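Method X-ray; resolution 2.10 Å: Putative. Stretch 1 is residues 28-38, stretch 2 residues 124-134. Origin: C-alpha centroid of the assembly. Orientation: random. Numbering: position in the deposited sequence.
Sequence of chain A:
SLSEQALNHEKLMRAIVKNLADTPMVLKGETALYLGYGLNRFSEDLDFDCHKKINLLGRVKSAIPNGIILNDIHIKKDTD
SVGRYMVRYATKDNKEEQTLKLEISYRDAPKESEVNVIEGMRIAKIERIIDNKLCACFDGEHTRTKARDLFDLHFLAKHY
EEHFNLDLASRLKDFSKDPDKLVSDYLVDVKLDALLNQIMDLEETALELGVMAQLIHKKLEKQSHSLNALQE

Stretch 1 28-38: KGETALYLGYG
Stretch 2 (124-134) AKIERIIDNKL

Two helices of one chain, at least 87 residues apart in sequence wherever they touch, pack here in a roughly antiparallel way. The helix running to Gly36 and the helix that begins at Ile126 and continues past Leu134 have N-to-C directions that differ by 144° (signed crossing angle -144°), and their axes approach to 10.4 Å. The register is set by two CA pairs: Lys28 CA lies 5.2 Å from Ala124 CA, and Gly29 CA lies 5.8 Å from Ile129 CA. Together the stretches bury 484 Å².

Lys28 is extended (phi/psi -132/-170), with chi1 p and the remaining chi angles t. Its CA-to-CB bond points sideways, and its CB lies 4.1 Å from Ala124 CB, a methylene-to-methyl contact where the two backbones lie close. Gly29 takes phi/psi 59/-146, a positive phi that favours glycine. Its backbone does double work: Gly29 N donates to a water at 3.1 Å, which also accepts from Asn132 ND2 at 2.9 Å (Asn132 chi1 m), while Gly29 O, 4.3 Å from Ile129 CG2, accepts from Leu33 N at 3.2 Å within stretch 1.

From Glu30 to Leu35 the backbone is helical. Glu30 (chi1 m, chi2 t, chi3 15°) starts away from the partner, yet its carboxylate returns to it: Lys133 NZ donates to Glu30 OE2 at 2.9 Å, a hydrogen bond within a salt bridge. Lys133 leaves its CA sideways and reaches over with chi1 -88° and chi2 -80°, then two t torsions; its long aliphatic chain carries the charge across the gap between the helices. Thr31 is out of reach.

Ala32 points toward the second helix, where its CB meets Ile129 CD1 at 4.1 Å; its single apolar methyl suits this buried site against the isoleucine side chain. Leu33 (m, t) sets out sideways but ends nearer: its CD1 lies 3.8 Å from Ile129 CG2 and its CD2 4.1 Å from Ile126 CD1. Ile129 (m, t) points toward stretch 1 and is the most covered residue of the contact, its branched side chain filling space beside Ala32, Leu33 and Tyr37. Tyr34 and Leu35 take no part.

Gly36 remains helical (-106/-30) and donates from N to Ala32 O at 2.8 Å; a CB here would clash with that same oxygen. Tyr37 is the first residue to leave helical phi/psi (-126/12), although its N still bonds Leu33 O at 2.9 Å. Its CA-to-CB bond points toward stretch 2, and chi1 m with chi2 -70° places the ring, which combines two kinds of chemistry. Ile126 (m, m) places CD1 over one face of the Tyr37 ring, 3.5 Å from the centroid and 10° off the normal, a CH-pi contact; Tyr37 CE2 meets Ile129 CD1 obliquely at 3.7 Å. At the ring edge, Tyr37 OH donates to Ala124 O at 2.7 Å. Ala124 (-66/152) and the N-cap residue Lys125 (-71/154) are extended, and the Ala124 carbonyl lies just before the helix. Gly38, at 81/22, again has a phi that favours glycine and lies beyond the contact.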

# COMPACT_ATOMS: atom_id res chain seq x y z
N LYS A 28 2.03 -4.65 -4.08
CA LYS A 28 0.73 -4.15 -3.68
C LYS A 28 0.84 -3.33 -2.41
O LYS A 28 1.94 -2.98 -1.97
CB LYS A 28 -0.25 -5.31 -3.46
CG LYS A 28 0.24 -6.30 -2.40
CD LYS A 28 -0.78 -7.42 -2.15
CE LYS A 28 -0.23 -8.41 -1.11
NZ LYS A 28 -1.20 -9.51 -0.84
N GLY A 29 -0.31 -3.01 -1.84
CA GLY A 29 -0.39 -2.32 -0.57
C GLY A 29 0.29 -0.97 -0.49
O GLY A 29 0.36 -0.21 -1.48
N GLU A 30 0.81 -0.69 0.69
CA GLU A 30 1.26 0.66 1.03
C GLU A 30 2.44 1.11 0.22
O GLU A 30 2.50 2.26 -0.23
CB GLU A 30 1.53 0.74 2.53
CG GLU A 30 0.22 0.60 3.28
CD GLU A 30 0.38 0.30 4.75
OE1 GLU A 30 1.51 0.47 5.29
OE2 GLU A 30 -0.63 -0.09 5.37
N THR A 31 3.41 0.22 0.04
CA THR A 31 4.61 0.63 -0.67
C THR A 31 4.35 0.71 -2.18
O THR A 31 5.08 1.38 -2.90
CB THR A 31 5.81 -0.24 -0.26
OG1 THR A 31 6.01 -0.09 1.17
CG2 THR A 31 7.11 0.17 -0.99
N ALA A 32 3.28 0.07 -2.65
CA ALA A 32 2.85 0.27 -4.05
C ALA A 32 2.36 1.70 -4.21
O ALA A 32 2.73 2.41 -5.16
CB ALA A 32 1.75 -0.70 -4.42
N LEU A 33 1.56 2.15 -3.26
CA LEU A 33 1.13 3.56 -3.26
C LEU A 33 2.33 4.52 -3.21
O LEU A 33 2.36 5.53 -3.93
CB LEU A 33 0.18 3.82 -2.10
CG LEU A 33 -1.18 3.13 -2.20
CD1 LEU A 33 -1.98 3.38 -0.94
CD2 LEU A 33 -1.96 3.63 -3.43
N TYR A 34 3.33 4.19 -2.40
CA TYR A 34 4.49 5.07 -2.25
C TYR A 34 5.42 5.13 -3.47
O TYR A 34 5.84 6.22 -3.86
CB TYR A 34 5.30 4.69 -1.01
CG TYR A 34 6.54 5.54 -0.83
CD1 TYR A 34 6.43 6.88 -0.45
CD2 TYR A 34 7.81 5.02 -1.04
CE1 TYR A 34 7.56 7.68 -0.27
CE2 TYR A 34 8.95 5.82 -0.88
CZ TYR A 34 8.81 7.15 -0.49
OH TYR A 34 9.93 7.95 -0.32
N LEU A 35 5.74 3.97 -4.04
CA LEU A 35 6.69 3.90 -5.15
C LEU A 35 5.99 4.18 -6.49
O LEU A 35 6.61 4.67 -7.43
CB LEU A 35 7.35 2.52 -5.23
CG LEU A 35 8.33 2.15 -4.11
CD1 LEU A 35 8.93 0.77 -4.34
CD2 LEU A 35 9.43 3.20 -4.01
N GLY A 36 4.72 3.83 -6.56
CA GLY A 36 4.00 3.92 -7.82
C GLY A 36 3.01 5.07 -7.95
O GLY A 36 2.79 5.55 -9.06
N TYR A 37 2.42 5.52 -6.84
CA TYR A 37 1.29 6.42 -6.99
C TYR A 37 1.38 7.75 -6.24
O TYR A 37 0.38 8.47 -6.14
CB TYR A 37 -0.01 5.70 -6.64
CG TYR A 37 -0.28 4.49 -7.52
CD1 TYR A 37 -0.62 4.64 -8.86
CD2 TYR A 37 -0.20 3.19 -7.00
CE1 TYR A 37 -0.88 3.54 -9.66
CE2 TYR A 37 -0.46 2.08 -7.79
CZ TYR A 37 -0.80 2.25 -9.12
OH TYR A 37 -1.08 1.17 -9.92
N GLY A 38 2.56 8.08 -5.72
CA GLY A 38 2.78 9.39 -5.13
C GLY A 38 2.29 9.59 -3.70
O GLY A 38 2.05 10.72 -3.26
N ALA A 124 0.16 -3.32 -8.39
CA ALA A 124 -1.28 -3.57 -8.42
C ALA A 124 -2.02 -2.31 -8.87
O ALA A 124 -1.56 -1.18 -8.60
CB ALA A 124 -1.78 -3.97 -7.03
N LYS A 125 -3.18 -2.48 -9.49
CA LYS A 125 -4.01 -1.33 -9.86
C LYS A 125 -4.62 -0.68 -8.63
O LYS A 125 -4.84 -1.33 -7.60
CB LYS A 125 -5.13 -1.72 -10.83
CG LYS A 125 -4.62 -2.24 -12.17
CD LYS A 125 -5.79 -2.71 -13.03
CE LYS A 125 -5.34 -2.98 -14.47
NZ LYS A 125 -6.48 -3.42 -15.34
N ILE A 126 -4.92 0.61 -8.76
CA ILE A 126 -5.43 1.41 -7.65
C ILE A 126 -6.69 0.80 -7.04
O ILE A 126 -6.85 0.76 -5.80
CB ILE A 126 -5.76 2.86 -8.09
CG1 ILE A 126 -4.48 3.64 -8.38
CG2 ILE A 126 -6.56 3.59 -7.02
CD1 ILE A 126 -3.76 4.02 -7.12
N GLU A 127 -7.59 0.32 -7.89
CA GLU A 127 -8.85 -0.20 -7.37
C GLU A 127 -8.64 -1.44 -6.50
O GLU A 127 -9.37 -1.66 -5.54
CB GLU A 127 -9.91 -0.42 -8.47
CG GLU A 127 -9.49 -1.32 -9.62
CD GLU A 127 -10.70 -1.88 -10.40
OE1 GLU A 127 -10.53 -2.89 -11.13
OE2 GLU A 127 -11.81 -1.30 -10.28
N ARG A 128 -7.62 -2.23 -6.80
CA ARG A 128 -7.30 -3.39 -5.96
C ARG A 128 -6.72 -2.92 -4.62
O ARG A 128 -7.05 -3.45 -3.56
CB ARG A 128 -6.32 -4.30 -6.70
CG ARG A 128 -6.06 -5.69 -6.07
CD ARG A 128 -5.16 -6.51 -7.01
NE ARG A 128 -4.70 -7.80 -6.49
CZ ARG A 128 -5.13 -8.99 -6.92
NH1 ARG A 128 -6.06 -9.07 -7.86
NH2 ARG A 128 -4.64 -10.10 -6.39
N ILE A 129 -5.88 -1.89 -4.67
CA ILE A 129 -5.35 -1.34 -3.43
C ILE A 129 -6.47 -0.80 -2.53
O ILE A 129 -6.47 -1.04 -1.32
CB ILE A 129 -4.27 -0.28 -3.70
CG1 ILE A 129 -3.13 -0.93 -4.50
CG2 ILE A 129 -3.77 0.29 -2.37
CD1 ILE A 129 -2.16 0.06 -5.16
N ILE A 130 -7.42 -0.08 -3.12
CA ILE A 130 -8.56 0.46 -2.38
C ILE A 130 -9.34 -0.69 -1.72
O ILE A 130 -9.66 -0.64 -0.53
CB ILE A 130 -9.54 1.23 -3.31
CG1 ILE A 130 -8.85 2.44 -3.95
CG2 ILE A 130 -10.74 1.72 -2.52
CD1 ILE A 130 -9.73 3.19 -4.92
N ASP A 131 -9.67 -1.69 -2.53
CA ASP A 131 -10.46 -2.86 -2.10
C ASP A 131 -9.78 -3.55 -0.91
O ASP A 131 -10.42 -3.82 0.12
CB ASP A 131 -10.61 -3.81 -3.29
CG ASP A 131 -11.57 -4.97 -3.03
OD1 ASP A 131 -12.51 -4.84 -2.22
OD2 ASP A 131 -11.38 -6.03 -3.68
N ASN A 132 -8.48 -3.79 -1.03
CA ASN A 132 -7.73 -4.40 0.07
C ASN A 132 -7.61 -3.51 1.30
O ASN A 132 -7.54 -4.02 2.42
CB ASN A 132 -6.35 -4.84 -0.41
CG ASN A 132 -6.42 -5.96 -1.43
OD1 ASN A 132 -7.47 -6.59 -1.60
ND2 ASN A 132 -5.31 -6.22 -2.12
N LYS A 133 -7.56 -2.20 1.12
CA LYS A 133 -7.50 -1.30 2.28
C LYS A 133 -8.82 -1.35 3.05
O LYS A 133 -8.84 -1.40 4.28
CB LYS A 133 -7.20 0.14 1.85
CG LYS A 133 -5.72 0.46 1.75
CD LYS A 133 -5.16 0.74 3.14
CE LYS A 133 -3.65 0.83 3.10
NZ LYS A 133 -3.10 1.22 4.45
N LEU A 134 -9.93 -1.34 2.33
CA LEU A 134 -11.24 -1.37 2.97
C LEU A 134 -11.48 -2.69 3.71
O LEU A 134 -12.03 -2.69 4.81
CB LEU A 134 -12.34 -1.11 1.95
CG LEU A 134 -12.39 0.36 1.50
CD1 LEU A 134 -13.25 0.52 0.26
CD2 LEU A 134 -12.90 1.24 2.63
O HOH W 1 -3.21 -4.18 -1.99